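PDB 4TN0: UPF0141 protein yjdB from Campylobacter jejuni subsp. jejuni HB93-13, which probably transfers phosphoethanolamine groups to acceptors in the periplasm through a zinc-binding domain of the alkaline phosphatase type, an activity required for polymyxin resistance and motility. Local coordinates for residues A[99-104]-A[146-151]; A[18-23]-A[286-291]; A[170-175]-A[193-198]. All blocks are in the same frame, centred on the assembly; numbering follows the deposited sequence.

Contact 1 of 3, residues A[99-104]-A[146-151]; sequences VDAAWF and QNIIVL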
loop_
_atom_site.group_PDB
_atom_site.type_symbol
_atom_site.label_atom_id
_atom_site.label_comp_id
_atom_site.label_asym_id
_atom_site.label_seq_id
_atom_site.Cartn_x
_atom_site.Cartn_y
_atom_site.Cartn_z
ATOM N N VAL A 99 -4.893 -4.182 -19.637
ATOM C CA VAL A 99 -4.939 -4.881 -18.348
ATOM C C VAL A 99 -6.296 -4.700 -17.661
ATOM O O VAL A 99 -6.879 -3.618 -17.703
ATOM C CB VAL A 99 -3.824 -4.393 -17.424
ATOM C CG1 VAL A 99 -3.747 -5.249 -16.171
ATOM C CG2 VAL A 99 -2.503 -4.406 -18.171
ATOM N N ASP A 100 -6.816 -5.768 -17.059
ATOM C CA ASP A 100 -8.054 -5.677 -16.269
ATOM C C ASP A 100 -7.775 -4.972 -14.921
ATOM O O ASP A 100 -7.009 -5.471 -14.084
ATOM C CB ASP A 100 -8.652 -7.070 -16.046
ATOM C CG ASP A 100 -10.049 -7.030 -15.420
ATOM O OD1 ASP A 100 -10.426 -6.026 -14.766
ATOM O OD2 ASP A 100 -10.777 -8.028 -15.584
ATOM N N ALA A 101 -8.367 -3.792 -14.745
ATOM C CA ALA A 101 -8.124 -2.969 -13.562
ATOM C C ALA A 101 -9.373 -2.760 -12.723
ATOM O O ALA A 101 -10.392 -2.291 -13.226
ATOM C CB ALA A 101 -7.549 -1.618 -13.980
ATOM N N ALA A 102 -9.289 -3.111 -11.446
ATOM C CA ALA A 102 -10.363 -2.835 -10.477
ATOM C C ALA A 102 -9.822 -2.033 -9.278
ATOM O O ALA A 102 -8.704 -2.299 -8.794
ATOM C CB ALA A 102 -11.023 -4.126 -10.012
ATOM N N TRP A 103 -10.584 -1.025 -8.847
ATOM C CA TRP A 103 -10.223 -0.211 -7.681
ATOM C C TRP A 103 -11.357 -0.198 -6.631
ATOM O O TRP A 103 -12.427 0.366 -6.865
ATOM C CB TRP A 103 -9.866 1.217 -8.128
ATOM C CG TRP A 103 -9.341 2.127 -7.025
ATOM C CD1 TRP A 103 -10.059 2.651 -5.994
ATOM C CD2 TRP A 103 -8.002 2.630 -6.873
ATOM N NE1 TRP A 103 -9.258 3.426 -5.198
ATOM C CE2 TRP A 103 -7.987 3.435 -5.719
ATOM C CE3 TRP A 103 -6.819 2.469 -7.592
ATOM C CZ2 TRP A 103 -6.830 4.082 -5.265
ATOM C CZ3 TRP A 103 -5.672 3.102 -7.145
ATOM C CH2 TRP A 103 -5.686 3.907 -5.991
ATOM N N PHE A 104 -11.122 -0.824 -5.479
ATOM C CA PHE A 104 -12.118 -0.839 -4.403
ATOM C C PHE A 104 -11.650 0.018 -3.201
ATOM O O PHE A 104 -10.627 -0.279 -2.569
ATOM C CB PHE A 104 -12.405 -2.275 -3.956
ATOM C CG PHE A 104 -12.867 -3.175 -5.062
ATOM C CD1 PHE A 104 -13.807 -2.739 -5.984
ATOM C CD2 PHE A 104 -12.349 -4.458 -5.196
ATOM C CE1 PHE A 104 -14.229 -3.568 -7.015
ATOM C CE2 PHE A 104 -12.769 -5.292 -6.231
ATOM C CZ PHE A 104 -13.708 -4.841 -7.138
ATOM N N GLN A 146 -4.965 -10.991 -17.468
ATOM C CA GLN A 146 -4.121 -10.123 -16.632
ATOM C C GLN A 146 -4.973 -9.113 -15.852
ATOM O O GLN A 146 -5.749 -8.344 -16.440
ATOM C CB GLN A 146 -3.081 -9.394 -17.483
ATOM C CG GLN A 146 -1.782 -10.156 -17.691
ATOM C CD GLN A 146 -1.753 -10.950 -18.983
ATOM O OE1 GLN A 146 -2.472 -10.649 -19.945
ATOM N NE2 GLN A 146 -0.904 -11.966 -19.017
ATOM N N ASN A 147 -4.832 -9.127 -14.529
ATOM C CA ASN A 147 -5.669 -8.294 -13.658
ATOM C C ASN A 147 -4.887 -7.544 -12.597
ATOM O O ASN A 147 -4.030 -8.133 -11.926
ATOM C CB ASN A 147 -6.712 -9.152 -12.935
ATOM C CG ASN A 147 -7.445 -10.097 -13.858
ATOM O OD1 ASN A 147 -8.537 -9.793 -14.349
ATOM N ND2 ASN A 147 -6.844 -11.257 -14.103
ATOM N N ILE A 148 -5.195 -6.263 -12.406
ATOM C CA ILE A 148 -4.754 -5.595 -11.179
ATOM C C ILE A 148 -5.980 -5.161 -10.412
ATOM O O ILE A 148 -6.884 -4.508 -10.950
ATOM C CB ILE A 148 -3.809 -4.376 -11.419
ATOM C CG1 ILE A 148 -3.303 -3.839 -10.074
ATOM C CG2 ILE A 148 -4.481 -3.288 -12.256
ATOM C CD1 ILE A 148 -2.249 -2.748 -10.176
ATOM N N ILE A 149 -5.998 -5.557 -9.145
ATOM C CA ILE A 149 -7.025 -5.158 -8.204
ATOM C C ILE A 149 -6.426 -4.288 -7.110
ATOM O O ILE A 149 -5.502 -4.702 -6.392
ATOM C CB ILE A 149 -7.708 -6.390 -7.578
ATOM C CG1 ILE A 149 -8.191 -7.332 -8.703
ATOM C CG2 ILE A 149 -8.847 -5.948 -6.648
ATOM C CD1 ILE A 149 -8.922 -8.577 -8.233
ATOM N N VAL A 150 -6.927 -3.062 -7.000
ATOM C CA VAL A 150 -6.465 -2.170 -5.939
ATOM C C VAL A 150 -7.446 -2.173 -4.766
ATOM O O VAL A 150 -8.661 -2.004 -4.940
ATOM C CB VAL A 150 -6.273 -0.728 -6.432
ATOM C CG1 VAL A 150 -5.783 0.146 -5.279
ATOM C CG2 VAL A 150 -5.278 -0.674 -7.600
ATOM N N LEU A 151 -6.917 -2.434 -3.576
ATOM C CA LEU A 151 -7.699 -2.261 -2.371
ATOM C C LEU A 151 -7.099 -1.092 -1.579
ATOM O O LEU A 151 -5.931 -1.154 -1.161
ATOM C CB LEU A 151 -7.716 -3.541 -1.537
ATOM C CG LEU A 151 -8.151 -4.805 -2.291
ATOM C CD1 LEU A 151 -8.077 -6.042 -1.391
ATOM C CD2 LEU A 151 -9.524 -4.644 -2.917
#
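Residues 100-104 and 146-151 are neighbouring parallel strands in the central mixed sheet of this alkaline phosphatase-like domain. Five backbone hydrogen bonds join them, with Asp-100, Ala-102 and Phe-104 giving their N-H groups to Gln-146, Ile-148 and Val-150. In return Ile-148 and Val-150 donate to Asp-100 and Ala-102; the bond from Val-150 N to Ala-102 O is 2.6 Å long and almost straight at 176°. On the face carrying Trp-103, the indole lies beside Val-150 with CG anti to its backbone N (chi1 -174°), and Asp-105 anchors its NE1. Val-150 CG1 sits over the six-membered ring of Trp-103, 3.5 Å from its centroid, a CH-pi contact. On the other face, Leu-151 CD2 meets the Phe-104 ring at its edge, 3.6 Å from Phe-104 CD2, while Ile-149 CG2 reaches Phe-104 CE2 obliquely. Helix 133-139 covers this side and helix 90-96 the other. Lys-139 forms a salt bridge with Asp-100 OD2, which also binds Ser-144 OG; the Ser-144 N-H holds Asn-147 OD1. Lys-139 and Ser-144 probably offset the repulsion between two acceptors that lie side by side, Asp-100 OD2 and Asn-147 OD1, 3.1 Å apart.

Contact 2 of 3, residues A[18-23]-A[286-291]; sequences KLLVLV and LGYFNV
Tyr-288 holds CG anti to its backbone N (chi1 -167°), so that its ring extends from the helix end to strand 18-23, whereas Lys-18 runs out extended and bends only at its last torsion (chi4 -84°), which swings NZ over that ring. Lys-18 NZ lies 4.6 Å from the centroid of the Tyr-288 ring, 18° off the normal, a cation-pi contact. Lys-18 NZ also makes a weak hydrogen bond of 3.3 Å to Tyr-288 O, and its salt bridge to Glu-218 supplies the stronger polar partner. Leu-20 CD2 occupies the opposite face of the tyrosine, so the ring is sandwiched between a charge and a methyl group. Leu-20 CB makes an off-centre CH-pi contact with the Tyr-288 ring, 3.6 Å from Tyr-288 CE1, and also touches Phe-289 CZ at 3.9 Å. A Schellman motif ends the helix here: Val-291 N bonds to Leu-286 O, Asn-290 N to Gly-287 O, and Asn-290 is the C' residue with positive phi. The side-chain contacts pack the C-terminal end of helix 281-288 against the start of strand 18-24, with Tyr-288 OH hydrogen-bonded to Ser-220 of strand 218-224, and Phe-289 resting on Ile-148 of strand 146-152 and Leu-94 of helix 90-96.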
loop_
_atom_site.group_PDB
_atom_site.type_symbol
_atom_site.label_atom_id
_atom_site.label_comp_id
_atom_site.label_asym_id
_atom_site.label_seq_id
_atom_site.Cartn_x
_atom_site.Cartn_y
_atom_site.Cartn_z
ATOM N N LYS A 18 -2.087 -13.749 -15.095
ATOM C CA LYS A 18 -1.526 -12.921 -14.012
ATOM C C LYS A 18 -2.573 -12.200 -13.134
ATOM O O LYS A 18 -3.616 -11.734 -13.619
ATOM C CB LYS A 18 -0.562 -11.873 -14.594
ATOM C CG LYS A 18 0.784 -12.394 -15.066
ATOM C CD LYS A 18 1.587 -11.269 -15.702
ATOM C CE LYS A 18 3.045 -11.646 -15.873
ATOM N NZ LYS A 18 3.842 -11.412 -14.624
ATOM N N LEU A 19 -2.280 -12.113 -11.838
ATOM C CA LEU A 19 -3.118 -11.359 -10.895
ATOM C C LEU A 19 -2.303 -10.602 -9.855
ATOM O O LEU A 19 -1.692 -11.221 -8.982
ATOM C CB LEU A 19 -4.095 -12.295 -10.180
ATOM C CG LEU A 19 -4.916 -11.675 -9.044
ATOM C CD1 LEU A 19 -5.690 -10.457 -9.523
ATOM C CD2 LEU A 19 -5.853 -12.703 -8.411
ATOM N N LEU A 20 -2.342 -9.272 -9.907
ATOM C CA LEU A 20 -1.680 -8.467 -8.878
ATOM C C LEU A 20 -2.734 -7.781 -7.995
ATOM O O LEU A 20 -3.646 -7.113 -8.491
ATOM C CB LEU A 20 -0.722 -7.430 -9.494
ATOM C CG LEU A 20 0.019 -6.531 -8.494
ATOM C CD1 LEU A 20 0.842 -7.389 -7.555
ATOM C CD2 LEU A 20 0.910 -5.484 -9.166
ATOM N N VAL A 21 -2.622 -7.999 -6.690
ATOM C CA VAL A 21 -3.446 -7.284 -5.717
ATOM C C VAL A 21 -2.564 -6.231 -5.054
ATOM O O VAL A 21 -1.587 -6.559 -4.370
ATOM C CB VAL A 21 -4.071 -8.227 -4.640
ATOM C CG1 VAL A 21 -4.725 -7.416 -3.536
ATOM C CG2 VAL A 21 -5.096 -9.199 -5.257
ATOM N N LEU A 22 -2.883 -4.966 -5.325
ATOM C CA LEU A 22 -2.144 -3.830 -4.768
ATOM C C LEU A 22 -2.917 -3.268 -3.588
ATOM O O LEU A 22 -4.028 -2.763 -3.749
ATOM C CB LEU A 22 -1.947 -2.740 -5.817
ATOM C CG LEU A 22 -1.220 -1.468 -5.405
ATOM C CD1 LEU A 22 0.228 -1.767 -5.044
ATOM C CD2 LEU A 22 -1.292 -0.458 -6.528
ATOM N N VAL A 23 -2.361 -3.348 -2.398
ATOM C CA VAL A 23 -3.092 -2.788 -1.277
ATOM C C VAL A 23 -2.472 -1.465 -0.830
ATOM O O VAL A 23 -1.340 -1.435 -0.340
ATOM C CB VAL A 23 -3.163 -3.764 -0.092
ATOM C CG1 VAL A 23 -3.957 -3.135 1.041
ATOM C CG2 VAL A 23 -3.852 -5.041 -0.529
ATOM N N LEU A 286 4.186 -0.984 -14.048
ATOM C CA LEU A 286 4.295 -1.193 -15.482
ATOM C C LEU A 286 5.005 -2.523 -15.712
ATOM O O LEU A 286 4.495 -3.400 -16.410
ATOM C CB LEU A 286 5.050 -0.049 -16.153
ATOM C CG LEU A 286 4.393 1.325 -16.160
ATOM C CD1 LEU A 286 4.983 2.184 -17.261
ATOM C CD2 LEU A 286 2.907 1.184 -16.346
ATOM N N GLY A 287 6.164 -2.679 -15.074
ATOM C CA GLY A 287 6.967 -3.880 -15.210
ATOM C C GLY A 287 6.233 -5.178 -14.927
ATOM O O GLY A 287 6.546 -6.223 -15.504
ATOM N N TYR A 288 5.247 -5.122 -14.043
ATOM C CA TYR A 288 4.580 -6.338 -13.614
ATOM C C TYR A 288 3.737 -6.909 -14.730
ATOM O O TYR A 288 3.615 -8.131 -14.855
ATOM C CB TYR A 288 3.701 -6.098 -12.384
ATOM C CG TYR A 288 3.253 -7.391 -11.752
ATOM C CD1 TYR A 288 2.075 -8.015 -12.155
ATOM C CD2 TYR A 288 4.022 -8.003 -10.768
ATOM C CE1 TYR A 288 1.673 -9.208 -11.590
ATOM C CE2 TYR A 288 3.629 -9.195 -10.200
ATOM C CZ TYR A 288 2.452 -9.793 -10.616
ATOM O OH TYR A 288 2.055 -10.980 -10.050
ATOM N N PHE A 289 3.143 -6.038 -15.540
ATOM C CA PHE A 289 2.312 -6.518 -16.636
ATOM C C PHE A 289 3.067 -6.405 -17.962
ATOM O O PHE A 289 2.466 -6.465 -19.031
ATOM C CB PHE A 289 0.994 -5.748 -16.674
ATOM C CG PHE A 289 0.145 -6.002 -15.477
ATOM C CD1 PHE A 289 -0.789 -7.023 -15.477
ATOM C CD2 PHE A 289 0.314 -5.254 -14.322
ATOM C CE1 PHE A 289 -1.559 -7.276 -14.359
ATOM C CE2 PHE A 289 -0.455 -5.504 -13.206
ATOM C CZ PHE A 289 -1.389 -6.515 -13.223
ATOM N N ASN A 290 4.396 -6.324 -17.861
ATOM C CA ASN A 290 5.298 -6.249 -19.013
ATOM C C ASN A 290 4.960 -5.140 -20.006
ATOM O O ASN A 290 4.992 -5.364 -21.217
ATOM C CB ASN A 290 5.317 -7.593 -19.758
ATOM C CG ASN A 290 5.774 -8.742 -18.880
ATOM O OD1 ASN A 290 4.995 -9.650 -18.562
ATOM N ND2 ASN A 290 7.032 -8.691 -18.455
ATOM N N VAL A 291 4.613 -3.956 -19.506
ATOM C CA VAL A 291 4.281 -2.852 -20.406
ATOM C C VAL A 291 5.551 -2.319 -21.068
ATOM O O VAL A 291 6.511 -1.937 -20.387
ATOM C CB VAL A 291 3.545 -1.697 -19.675
ATOM C CG1 VAL A 291 3.371 -0.506 -20.604
ATOM C CG2 VAL A 291 2.181 -2.160 -19.187
#

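Contact 3 of 3, residues A[170-175]-A[193-198]; sequences KKFTPT and YDNTLL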
loop_
_atom_site.group_PDB
_atom_site.type_symbol
_atom_site.label_atom_id
_atom_site.label_comp_id
_atom_site.label_asym_id
_atom_site.label_seq_id
_atom_site.Cartn_x
_atom_site.Cartn_y
_atom_site.Cartn_z
ATOM N N LYS A 170 -8.733 -6.485 19.214
ATOM C CA LYS A 170 -8.311 -5.673 20.351
ATOM C C LYS A 170 -7.370 -6.531 21.171
ATOM O O LYS A 170 -7.672 -6.878 22.297
ATOM C CB LYS A 170 -9.534 -5.230 21.180
ATOM C CG LYS A 170 -9.294 -4.186 22.290
ATOM C CD LYS A 170 -10.633 -3.726 22.929
ATOM C CE LYS A 170 -10.384 -2.791 24.103
ATOM N NZ LYS A 170 -11.616 -2.122 24.623
ATOM N N LYS A 171 -6.228 -6.883 20.598
ATOM C CA LYS A 171 -5.349 -7.874 21.209
ATOM C C LYS A 171 -4.350 -7.240 22.165
ATOM O O LYS A 171 -3.880 -7.896 23.092
ATOM C CB LYS A 171 -4.640 -8.691 20.113
ATOM C CG LYS A 171 -3.794 -9.877 20.598
ATOM C CD LYS A 171 -3.677 -10.938 19.493
ATOM C CE LYS A 171 -2.442 -11.829 19.635
ATOM N NZ LYS A 171 -2.147 -12.563 18.367
ATOM N N PHE A 172 -4.018 -5.971 21.937
ATOM C CA PHE A 172 -3.054 -5.257 22.780
ATOM C C PHE A 172 -3.770 -4.258 23.709
ATOM O O PHE A 172 -4.512 -3.391 23.244
ATOM C CB PHE A 172 -2.013 -4.557 21.908
ATOM C CG PHE A 172 -1.391 -5.455 20.864
ATOM C CD1 PHE A 172 -0.820 -6.667 21.226
ATOM C CD2 PHE A 172 -1.371 -5.085 19.522
ATOM C CE1 PHE A 172 -0.239 -7.497 20.273
ATOM C CE2 PHE A 172 -0.789 -5.912 18.554
ATOM C CZ PHE A 172 -0.224 -7.118 18.927
ATOM N N THR A 173 -3.574 -4.411 25.022
ATOM C CA THR A 173 -4.333 -3.640 26.018
ATOM C C THR A 173 -3.445 -3.130 27.171
ATOM O O THR A 173 -2.442 -3.755 27.500
ATOM C CB THR A 173 -5.506 -4.491 26.610
ATOM O OG1 THR A 173 -4.976 -5.701 27.152
ATOM C CG2 THR A 173 -6.561 -4.837 25.527
ATOM N N PRO A 174 -3.834 -2.022 27.831
ATOM C CA PRO A 174 -5.060 -1.223 27.651
ATOM C C PRO A 174 -5.029 -0.400 26.354
ATOM O O PRO A 174 -3.983 -0.347 25.725
ATOM C CB PRO A 174 -5.070 -0.318 28.877
ATOM C CG PRO A 174 -3.597 -0.153 29.231
ATOM C CD PRO A 174 -2.952 -1.471 28.883
ATOM N N THR A 175 -6.162 0.188 25.972
ATOM C CA THR A 175 -6.297 0.955 24.750
ATOM C C THR A 175 -6.770 2.392 24.987
ATOM O O THR A 175 -7.199 2.762 26.083
ATOM C CB THR A 175 -7.308 0.274 23.779
ATOM O OG1 THR A 175 -8.627 0.308 24.343
ATOM C CG2 THR A 175 -6.900 -1.166 23.482
ATOM N N TYR A 193 -2.915 1.802 18.344
ATOM C CA TYR A 193 -2.332 1.992 17.027
ATOM C C TYR A 193 -1.864 0.652 16.469
ATOM O O TYR A 193 -2.067 0.370 15.279
ATOM C CB TYR A 193 -1.177 3.024 17.081
ATOM C CG TYR A 193 -0.526 3.279 15.730
ATOM C CD1 TYR A 193 -1.159 4.070 14.772
ATOM C CD2 TYR A 193 0.723 2.736 15.417
ATOM C CE1 TYR A 193 -0.583 4.295 13.521
ATOM C CE2 TYR A 193 1.318 2.970 14.176
ATOM C CZ TYR A 193 0.659 3.753 13.238
ATOM O OH TYR A 193 1.234 3.987 12.016
ATOM N N ASP A 194 -1.247 -0.156 17.330
ATOM C CA ASP A 194 -0.739 -1.472 16.959
ATOM C C ASP A 194 -1.846 -2.477 16.616
ATOM O O ASP A 194 -1.690 -3.328 15.712
ATOM C CB ASP A 194 0.132 -2.024 18.076
ATOM C CG ASP A 194 1.481 -1.354 18.128
ATOM O OD1 ASP A 194 1.794 -0.604 17.181
ATOM O OD2 ASP A 194 2.249 -1.602 19.076
ATOM N N ASN A 195 -2.964 -2.376 17.331
ATOM C CA ASN A 195 -4.134 -3.181 17.000
ATOM C C ASN A 195 -4.581 -2.930 15.571
ATOM O O ASN A 195 -4.940 -3.869 14.869
ATOM C CB ASN A 195 -5.302 -2.888 17.943
ATOM C CG ASN A 195 -5.103 -3.459 19.317
ATOM O OD1 ASN A 195 -4.286 -4.355 19.523
ATOM N ND2 ASN A 195 -5.851 -2.930 20.280
ATOM N N THR A 196 -4.571 -1.667 15.146
ATOM C CA THR A 196 -4.985 -1.338 13.790
ATOM C C THR A 196 -4.039 -1.976 12.779
ATOM O O THR A 196 -4.459 -2.376 11.700
ATOM C CB THR A 196 -5.030 0.190 13.533
ATOM O OG1 THR A 196 -3.693 0.729 13.505
ATOM C CG2 THR A 196 -5.804 0.867 14.592
ATOM N N LEU A 197 -2.762 -2.071 13.139
ATOM C CA LEU A 197 -1.765 -2.704 12.274
ATOM C C LEU A 197 -2.005 -4.217 12.188
ATOM O O LEU A 197 -1.877 -4.823 11.115
ATOM C CB LEU A 197 -0.354 -2.418 12.795
ATOM C CG LEU A 197 0.153 -0.960 12.766
ATOM C CD1 LEU A 197 1.547 -0.840 13.345
ATOM C CD2 LEU A 197 0.127 -0.385 11.349
ATOM N N LEU A 198 -2.338 -4.811 13.334
ATOM C CA LEU A 198 -2.649 -6.228 13.459
ATOM C C LEU A 198 -3.835 -6.589 12.581
ATOM O O LEU A 198 -3.800 -7.564 11.829
ATOM C CB LEU A 198 -2.947 -6.577 14.915
ATOM C CG LEU A 198 -3.083 -8.053 15.270
ATOM C CD1 LEU A 198 -1.756 -8.760 15.021
ATOM C CD2 LEU A 198 -3.481 -8.169 16.737
#
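Hydrogen bonds centred on one amide pin the irregular segment 170-175 to helix 186-211. Asn-195 OD1 accepts the backbone N-H of Phe-172 at 2.9 Å, in the carbonyl plane and on a lone pair, and takes a weak second bond from Lys-171 N. From the same amide Asn-195 ND2 donates to Phe-172 O over 3.3 Å, so both backbone polar atoms of Phe-172 are gripped by one side chain. Tyr-165 OH is a further partner of ND2. Most of the apolar contacts involve the Phe-172 ring, which runs antiparallel alongside the Asn-195 side chain, ring and amide planes 17° apart. Asp-194 CB approaches Phe-172 CD2 to 3.7 Å, and Leu-198 CD2 reaches Phe-172 CE2 at 4.0 Å. Apart from the ring, Leu-198 CD2 also meets Lys-171 CB at 3.6 Å. Of the charged groups, Asp-194 turns its carboxylate to Tyr-38, Asn-32 and Asn-41, while Lys-171 makes a cation-pi contact with Phe-45. The paired use of C=O and NH2 settles which way round the Asn-195 amide sits, and this buried amide, satisfied by the backbone of Phe-172 and by Tyr-165 OH, fixes the Phe-172 backbone beside helix 186-211.

Overall arrangement
Contacts 1 and 2 adjoin, with centres 9 Å apart, because strands 146-152 and 18-24 are neighbours in the same sheet. Probable backbone hydrogen bonds link them, from Leu-22 N to Ile-149 O and from Leu-20 N to Asn-147 O, and Val-99 CG1 packs on Phe-289 CE1 at 3.5 Å. Contact 3 lies on the opposite side of the chain's centre, its own centre about 30 Å from that of contact 1 and 32 Å from that of contact 2; contacts 1 and 3 both fall within the span closed by contact 2. The bound zinc ion, at a site that includes Glu-26, Thr-65 (here phosphorylated), Asp-226 and His-227, lies about 12 Å from the Trp-103 side chain.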